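Local coordinates for ActII protein (Streptomyces coelicolor, PDB 2OPT) that probably binds operator DNA as a TetR-like transcriptional repressor and binds actinorhodin and its biosynthetic precursor (S)-DNPA, at residues Trp75-Arg87 with Asp198-Leu212. Residues are numbered along the deposited sequence; the frame is centred on the assembly and turned at random.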
# COMPACT_ATOMS: atom_id res chain seq x y z
N TRP A 75 -18.44 -2.51 17.99
CA TRP A 75 -17.80 -1.70 16.93
C TRP A 75 -16.55 -2.36 16.36
O TRP A 75 -16.44 -2.56 15.15
CB TRP A 75 -17.47 -0.31 17.46
CG TRP A 75 -16.95 0.65 16.42
CD1 TRP A 75 -17.70 1.38 15.56
CD2 TRP A 75 -15.57 1.01 16.15
NE1 TRP A 75 -16.89 2.16 14.76
CE2 TRP A 75 -15.58 1.95 15.10
CE3 TRP A 75 -14.33 0.61 16.68
CZ2 TRP A 75 -14.40 2.52 14.57
CZ3 TRP A 75 -13.17 1.13 16.16
CH2 TRP A 75 -13.20 2.13 15.13
N ALA A 76 -15.62 -2.75 17.22
CA ALA A 76 -14.30 -3.19 16.78
C ALA A 76 -14.38 -4.45 15.90
O ALA A 76 -13.69 -4.55 14.89
CB ALA A 76 -13.41 -3.44 17.95
N GLU A 77 -15.20 -5.41 16.32
CA GLU A 77 -15.37 -6.61 15.56
C GLU A 77 -16.12 -6.36 14.24
O GLU A 77 -15.92 -7.06 13.28
CB GLU A 77 -16.05 -7.67 16.43
CG GLU A 77 -15.20 -8.09 17.63
CD GLU A 77 -13.94 -8.90 17.24
OE1 GLU A 77 -14.08 -9.95 16.57
OE2 GLU A 77 -12.81 -8.50 17.61
N GLN A 78 -17.01 -5.36 14.19
CA GLN A 78 -17.71 -5.04 12.94
C GLN A 78 -16.75 -4.43 11.90
O GLN A 78 -16.89 -4.65 10.69
CB GLN A 78 -18.88 -4.10 13.20
CG GLN A 78 -20.07 -4.78 13.75
CD GLN A 78 -21.31 -3.93 13.67
OE1 GLN A 78 -21.36 -2.80 14.18
NE2 GLN A 78 -22.37 -4.50 13.13
N VAL A 79 -15.82 -3.60 12.36
CA VAL A 79 -14.78 -3.05 11.48
C VAL A 79 -13.92 -4.21 10.98
O VAL A 79 -13.72 -4.38 9.78
CB VAL A 79 -13.96 -1.97 12.22
CG1 VAL A 79 -12.95 -1.32 11.29
CG2 VAL A 79 -14.90 -0.87 12.68
N LYS A 80 -13.40 -5.04 11.86
CA LYS A 80 -12.77 -6.27 11.40
C LYS A 80 -13.55 -7.00 10.33
O LYS A 80 -12.99 -7.35 9.28
CB LYS A 80 -12.53 -7.21 12.57
CG LYS A 80 -11.47 -6.65 13.51
CD LYS A 80 -11.15 -7.59 14.67
CE LYS A 80 -9.93 -7.03 15.43
NZ LYS A 80 -9.66 -7.96 16.55
N GLU A 81 -14.83 -7.23 10.61
CA GLU A 81 -15.75 -7.98 9.72
C GLU A 81 -15.79 -7.39 8.33
O GLU A 81 -15.73 -8.09 7.31
CB GLU A 81 -17.18 -7.96 10.27
CG GLU A 81 -18.26 -8.34 9.20
CD GLU A 81 -19.72 -8.11 9.63
OE1 GLU A 81 -19.99 -7.75 10.79
OE2 GLU A 81 -20.61 -8.31 8.77
N MET A 82 -15.95 -6.07 8.28
CA MET A 82 -16.00 -5.33 7.02
C MET A 82 -14.68 -5.40 6.27
O MET A 82 -14.66 -5.47 5.04
CB MET A 82 -16.39 -3.87 7.27
CG MET A 82 -15.90 -2.90 6.21
SD MET A 82 -15.94 -1.19 6.78
CE MET A 82 -14.27 -1.00 7.39
N CYS A 83 -13.58 -5.40 7.01
CA CYS A 83 -12.25 -5.49 6.41
C CYS A 83 -12.00 -6.89 5.86
O CYS A 83 -11.40 -7.05 4.79
CB CYS A 83 -11.17 -5.13 7.44
SG CYS A 83 -11.05 -3.36 7.79
N ARG A 84 -12.45 -7.90 6.59
CA ARG A 84 -12.31 -9.28 6.16
C ARG A 84 -13.12 -9.54 4.89
O ARG A 84 -12.73 -10.32 4.03
CB ARG A 84 -12.76 -10.24 7.27
CG ARG A 84 -11.75 -10.39 8.40
CD ARG A 84 -12.18 -11.46 9.39
NE ARG A 84 -11.59 -11.27 10.71
CZ ARG A 84 -12.29 -11.15 11.83
NH1 ARG A 84 -11.67 -10.98 12.99
NH2 ARG A 84 -13.62 -11.21 11.80
N SER A 85 -14.26 -8.86 4.78
CA SER A 85 -15.11 -8.94 3.57
C SER A 85 -14.45 -8.37 2.32
O SER A 85 -14.51 -8.94 1.22
CB SER A 85 -16.44 -8.20 3.83
OG SER A 85 -17.45 -8.56 2.87
N LEU A 86 -13.79 -7.24 2.46
CA LEU A 86 -13.02 -6.69 1.40
C LEU A 86 -11.88 -7.60 0.99
O LEU A 86 -11.63 -7.79 -0.20
CB LEU A 86 -12.41 -5.36 1.89
CG LEU A 86 -11.76 -4.54 0.80
CD1 LEU A 86 -12.67 -4.16 -0.40
CD2 LEU A 86 -11.20 -3.27 1.44
N ARG A 87 -11.21 -8.20 1.97
CA ARG A 87 -10.11 -9.10 1.69
C ARG A 87 -10.59 -10.30 0.92
O ARG A 87 -9.94 -10.76 -0.01
CB ARG A 87 -9.43 -9.53 3.01
CG ARG A 87 -8.31 -10.56 2.82
CD ARG A 87 -7.85 -11.23 4.15
NE ARG A 87 -6.60 -12.01 4.01
CZ ARG A 87 -6.32 -13.07 4.74
NH1 ARG A 87 -7.17 -13.50 5.66
NH2 ARG A 87 -5.21 -13.72 4.53
N ASP A 198 -2.75 -14.76 6.82
CA ASP A 198 -3.83 -14.63 7.79
C ASP A 198 -3.31 -13.91 9.04
O ASP A 198 -3.95 -13.02 9.60
CB ASP A 198 -4.30 -16.00 8.18
CG ASP A 198 -5.25 -16.63 7.15
OD1 ASP A 198 -5.57 -16.00 6.14
OD2 ASP A 198 -5.67 -17.80 7.38
N ARG A 199 -2.12 -14.31 9.46
CA ARG A 199 -1.55 -13.80 10.67
C ARG A 199 -1.23 -12.34 10.47
O ARG A 199 -1.63 -11.56 11.29
CB ARG A 199 -0.31 -14.61 11.07
CG ARG A 199 0.31 -14.23 12.44
CD ARG A 199 -0.71 -14.24 13.59
NE ARG A 199 -0.05 -13.82 14.83
CZ ARG A 199 -0.63 -13.24 15.88
NH1 ARG A 199 -1.93 -12.98 15.89
NH2 ARG A 199 0.12 -12.92 16.93
N ARG A 200 -0.54 -11.98 9.37
CA ARG A 200 -0.21 -10.56 9.08
C ARG A 200 -1.49 -9.76 8.99
O ARG A 200 -1.66 -8.78 9.64
CB ARG A 200 0.46 -10.41 7.71
CG ARG A 200 1.84 -10.97 7.53
CD ARG A 200 2.20 -11.09 6.01
NE ARG A 200 2.23 -9.79 5.35
CZ ARG A 200 3.21 -8.90 5.50
NH1 ARG A 200 4.26 -9.18 6.28
NH2 ARG A 200 3.16 -7.71 4.88
N PHE A 201 -2.44 -10.24 8.21
CA PHE A 201 -3.72 -9.54 8.13
C PHE A 201 -4.37 -9.26 9.50
O PHE A 201 -4.82 -8.15 9.76
CB PHE A 201 -4.71 -10.29 7.26
CG PHE A 201 -5.90 -9.45 6.87
CD1 PHE A 201 -5.78 -8.46 5.94
CD2 PHE A 201 -7.12 -9.65 7.50
CE1 PHE A 201 -6.86 -7.67 5.61
CE2 PHE A 201 -8.24 -8.87 7.18
CZ PHE A 201 -8.11 -7.90 6.23
N GLU A 202 -4.44 -10.26 10.38
CA GLU A 202 -5.12 -10.02 11.64
C GLU A 202 -4.34 -9.09 12.56
O GLU A 202 -4.92 -8.16 13.15
CB GLU A 202 -5.55 -11.33 12.31
CG GLU A 202 -6.68 -12.11 11.56
CD GLU A 202 -8.05 -11.39 11.38
OE1 GLU A 202 -8.58 -10.69 12.29
OE2 GLU A 202 -8.62 -11.60 10.30
N LEU A 203 -3.01 -9.25 12.61
CA LEU A 203 -2.17 -8.34 13.36
C LEU A 203 -2.36 -6.90 12.89
O LEU A 203 -2.54 -6.01 13.71
CB LEU A 203 -0.67 -8.69 13.23
CG LEU A 203 -0.10 -9.68 14.20
CD1 LEU A 203 1.36 -10.07 13.85
CD2 LEU A 203 -0.17 -9.06 15.61
N GLY A 204 -2.27 -6.65 11.59
CA GLY A 204 -2.40 -5.26 11.09
C GLY A 204 -3.80 -4.71 11.37
O GLY A 204 -3.97 -3.55 11.67
N LEU A 205 -4.83 -5.54 11.20
CA LEU A 205 -6.18 -5.14 11.60
C LEU A 205 -6.26 -4.71 13.09
O LEU A 205 -6.78 -3.67 13.39
CB LEU A 205 -7.17 -6.32 11.31
CG LEU A 205 -8.58 -6.04 10.88
CD1 LEU A 205 -8.61 -5.00 9.80
CD2 LEU A 205 -9.27 -7.40 10.43
N GLU A 206 -5.75 -5.56 13.99
CA GLU A 206 -5.73 -5.29 15.43
C GLU A 206 -5.05 -3.95 15.69
O GLU A 206 -5.58 -3.09 16.40
CB GLU A 206 -4.97 -6.41 16.14
CG GLU A 206 -5.81 -7.67 16.32
CD GLU A 206 -5.10 -8.83 16.97
OE1 GLU A 206 -3.91 -8.71 17.40
OE2 GLU A 206 -5.76 -9.90 17.07
N ILE A 207 -3.87 -3.79 15.09
CA ILE A 207 -3.07 -2.62 15.29
C ILE A 207 -3.86 -1.37 14.91
O ILE A 207 -3.93 -0.43 15.68
CB ILE A 207 -1.73 -2.69 14.53
CG1 ILE A 207 -0.83 -3.77 15.16
CG2 ILE A 207 -1.05 -1.34 14.52
CD1 ILE A 207 0.35 -4.18 14.32
N ILE A 208 -4.42 -1.35 13.70
CA ILE A 208 -5.10 -0.12 13.17
C ILE A 208 -6.35 0.20 13.99
O ILE A 208 -6.58 1.35 14.33
CB ILE A 208 -5.46 -0.28 11.68
CG1 ILE A 208 -4.17 -0.46 10.86
CG2 ILE A 208 -6.40 0.86 11.24
CD1 ILE A 208 -4.34 -0.88 9.35
N ILE A 209 -7.13 -0.83 14.33
CA ILE A 209 -8.38 -0.66 15.12
C ILE A 209 -8.05 -0.15 16.54
O ILE A 209 -8.65 0.84 17.00
CB ILE A 209 -9.20 -1.98 15.12
CG1 ILE A 209 -9.81 -2.24 13.73
CG2 ILE A 209 -10.39 -1.91 16.10
CD1 ILE A 209 -10.24 -3.63 13.58
N ALA A 210 -7.08 -0.76 17.23
CA ALA A 210 -6.65 -0.24 18.52
C ALA A 210 -6.22 1.24 18.40
O ALA A 210 -6.51 2.06 19.26
CB ALA A 210 -5.47 -1.08 19.12
N GLY A 211 -5.52 1.59 17.34
CA GLY A 211 -4.97 2.96 17.21
C GLY A 211 -6.09 3.93 16.93
O GLY A 211 -6.05 5.05 17.36
N LEU A 212 -7.09 3.49 16.17
CA LEU A 212 -8.31 4.29 15.94
C LEU A 212 -9.10 4.55 17.23
O LEU A 212 -9.44 5.71 17.53
CB LEU A 212 -9.22 3.61 14.89
CG LEU A 212 -8.73 3.66 13.43
CD1 LEU A 212 -9.65 2.76 12.53
CD2 LEU A 212 -8.67 5.07 12.87
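I209 drops as a knob into the hole formed by W75, A76, V79 and K80. Its CG2 rests 3.9 Å from CB of A76, whose small side chain lets the helices close to 6.6 Å between the A76 and I209 CA atoms, while CD1 presses tightly on K80 CG. One turn back, L205 forks, its branched end serving two neighbours at once: CD1 meets C83 CB at 3.5 Å and CD2 lies against the aliphatic part of K80. Towards the start of 198-212 the helices spread, and larger residues bridge the gap. R87 suits this place by joining an apolar chain to a charged end: its CD lies over the centre of the F201 ring, 3.6 Å from the centroid, a CH-pi contact, and with CG anti to the backbone N (chi1 176°) the extended chain runs on to D198. Segments 75-87 and 198-212, their N-to-C directions 136° apart, belong to the all-helical ligand-binding and dimerisation domain of TetR-family regulators. The R87 guanidinium reaches D198 end-on: NH2 lies 2.8 Å from OD1 and meets its anti lone pair, while NH1 approaches OD1 from above the carboxylate plane. R84 instead grips E202, in the conformer described here, side-on: NE gives OE2 a 3.0 Å bond and NH1 serves OE1, both on the syn side but tilted out of the carboxylate plane. Behind this layer, F141 of helix 128-150 meets the F201 ring, and W75 NE1 bonds to L120 O.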